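Local coordinates for GARP domain-containing protein (Trypanosoma brucei brucei TREU927, PDB 6XZ6) that serves as a trypanosome receptor for the host complement regulator factor H, which probably aids parasite transmission to tsetse flies, at residues K52-R57 and E207-F212. Residues are numbered along the deposited sequence; the frame is centred on the assembly and turned at random.
Sequences KKAAKR and EEAAQF
A54 and A209 bring the two backbones to 5.7 Å between their CA atoms, where helix 4-61 passes a type I beta turn from A209 to F212. The approach is close because both residues are small: A209 points its CB at the helix, 4.1 Å from A54 CB, and that methyl also rests against A54 O. One turn further on, R57 illustrates how an arginine can bind the backbone of such a turn. Its CG lies anti to the backbone N (chi1 166°), and the chain runs extended from there to NE. NE and NH1 then grip a single atom, F212 O, side-on, at 3.1 Å from NE and 3.0 Å from NH1. F212 O sits near the guanidinium plane; NE stands above the carbonyl plane, whereas NH1 lies nearly along the C=O axis, and both bonds are bent, close to 142° at the hydrogen. The setting is one end of the long helical bundle of the GARP family, about 35 Å from the centre of the chain to the centre of the contact, where helix 67-125 packs on A55. A209 O lies over one face of the guanidinium and also accepts a hydrogen bond from F212 N at 3.3 Å, which closes the turn. F212 CB meets R57 O at 3.6 Å, while its side chain touches A58.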
loop_
_atom_site.group_PDB
_atom_site.type_symbol
_atom_site.label_atom_id
_atom_site.label_comp_id
_atom_site.label_asym_id
_atom_site.label_seq_id
_atom_site.Cartn_x
_atom_site.Cartn_y
_atom_site.Cartn_z
ATOM N N LYS A 52 12.765 29.042 18.529
ATOM C CA LYS A 52 12.214 29.638 19.750
ATOM C C LYS A 52 13.352 30.102 20.651
ATOM O O LYS A 52 13.246 31.164 21.270
ATOM C CB LYS A 52 11.354 28.591 20.482
ATOM C CG LYS A 52 10.715 29.003 21.814
ATOM C CD LYS A 52 9.683 27.952 22.203
ATOM C CE LYS A 52 9.380 27.814 23.668
ATOM N NZ LYS A 52 8.287 26.824 23.884
ATOM N N LYS A 53 14.425 29.293 20.740
ATOM C CA LYS A 53 15.597 29.602 21.541
ATOM C C LYS A 53 16.286 30.860 20.978
ATOM O O LYS A 53 16.517 31.799 21.739
ATOM C CB LYS A 53 16.494 28.346 21.665
ATOM C CG LYS A 53 18.016 28.491 21.472
ATOM C CD LYS A 53 18.590 27.429 20.495
ATOM C CE LYS A 53 18.602 26.000 21.018
ATOM N NZ LYS A 53 19.320 25.070 20.101
ATOM N N ALA A 54 16.488 30.923 19.646
ATOM C CA ALA A 54 17.109 32.048 18.937
ATOM C C ALA A 54 16.327 33.355 19.156
ATOM O O ALA A 54 16.929 34.396 19.432
ATOM C CB ALA A 54 17.211 31.729 17.449
ATOM N N ALA A 55 14.981 33.281 19.075
ATOM C CA ALA A 55 14.073 34.402 19.268
ATOM C C ALA A 55 14.203 34.911 20.683
ATOM O O ALA A 55 14.123 36.114 20.891
ATOM C CB ALA A 55 12.648 33.971 19.007
ATOM N N LYS A 56 14.438 34.007 21.648
ATOM C CA LYS A 56 14.608 34.354 23.055
ATOM C C LYS A 56 15.963 35.021 23.316
ATOM O O LYS A 56 16.034 35.965 24.099
ATOM C CB LYS A 56 14.384 33.136 23.957
ATOM C CG LYS A 56 12.908 32.907 24.303
ATOM C CD LYS A 56 12.747 31.684 25.217
ATOM C CE LYS A 56 11.320 31.235 25.409
ATOM N NZ LYS A 56 11.262 29.888 26.045
ATOM N N ARG A 57 17.020 34.565 22.626
ATOM C CA ARG A 57 18.386 35.109 22.682
ATOM C C ARG A 57 18.400 36.519 22.049
ATOM O O ARG A 57 19.084 37.413 22.553
ATOM C CB ARG A 57 19.355 34.143 21.961
ATOM C CG ARG A 57 20.731 34.693 21.637
ATOM C CD ARG A 57 21.566 33.678 20.891
ATOM N NE ARG A 57 22.800 34.264 20.367
ATOM C CZ ARG A 57 23.718 33.598 19.670
ATOM N NH1 ARG A 57 24.813 34.217 19.240
ATOM N NH2 ARG A 57 23.551 32.307 19.399
ATOM N N GLU A 207 20.317 33.344 12.431
ATOM C CA GLU A 207 21.184 34.340 11.776
ATOM C C GLU A 207 20.996 35.756 12.335
ATOM O O GLU A 207 21.971 36.498 12.473
ATOM C CB GLU A 207 20.972 34.340 10.256
ATOM C CG GLU A 207 22.067 33.604 9.500
ATOM C CD GLU A 207 21.625 32.406 8.678
ATOM O OE1 GLU A 207 20.677 32.554 7.870
ATOM O OE2 GLU A 207 22.242 31.325 8.826
ATOM N N GLU A 208 19.740 36.130 12.633
ATOM C CA GLU A 208 19.366 37.431 13.193
ATOM C C GLU A 208 19.820 37.506 14.649
ATOM O O GLU A 208 20.153 38.598 15.118
ATOM C CB GLU A 208 17.842 37.647 13.136
ATOM C CG GLU A 208 17.190 37.416 11.785
ATOM C CD GLU A 208 17.142 38.559 10.791
ATOM O OE1 GLU A 208 16.432 38.401 9.772
ATOM O OE2 GLU A 208 17.798 39.602 11.018
ATOM N N ALA A 209 19.809 36.350 15.366
ATOM C CA ALA A 209 20.202 36.276 16.776
ATOM C C ALA A 209 21.708 36.088 17.000
ATOM O O ALA A 209 22.156 36.087 18.155
ATOM C CB ALA A 209 19.425 35.181 17.485
ATOM N N ALA A 210 22.484 35.944 15.906
ATOM C CA ALA A 210 23.928 35.727 15.949
ATOM C C ALA A 210 24.695 36.866 16.633
ATOM O O ALA A 210 25.690 36.612 17.322
ATOM C CB ALA A 210 24.458 35.495 14.544
ATOM N N GLN A 211 24.205 38.109 16.477
ATOM C CA GLN A 211 24.820 39.311 17.041
ATOM C C GLN A 211 24.704 39.434 18.572
ATOM O O GLN A 211 25.502 40.157 19.168
ATOM C CB GLN A 211 24.275 40.574 16.343
ATOM C CG GLN A 211 22.807 40.886 16.604
ATOM C CD GLN A 211 22.287 41.987 15.714
ATOM O OE1 GLN A 211 22.299 43.183 16.052
ATOM N NE2 GLN A 211 21.829 41.606 14.534
ATOM N N PHE A 212 23.732 38.740 19.203
ATOM C CA PHE A 212 23.458 38.827 20.646
ATOM C C PHE A 212 24.118 37.721 21.522
ATOM O O PHE A 212 24.554 36.702 20.980
ATOM C CB PHE A 212 21.940 38.866 20.889
ATOM C CG PHE A 212 21.167 39.829 20.020
ATOM C CD1 PHE A 212 21.171 41.197 20.288
ATOM C CD2 PHE A 212 20.417 39.369 18.946
ATOM C CE1 PHE A 212 20.437 42.083 19.492
ATOM C CE2 PHE A 212 19.672 40.254 18.161
ATOM C CZ PHE A 212 19.689 41.603 18.437
#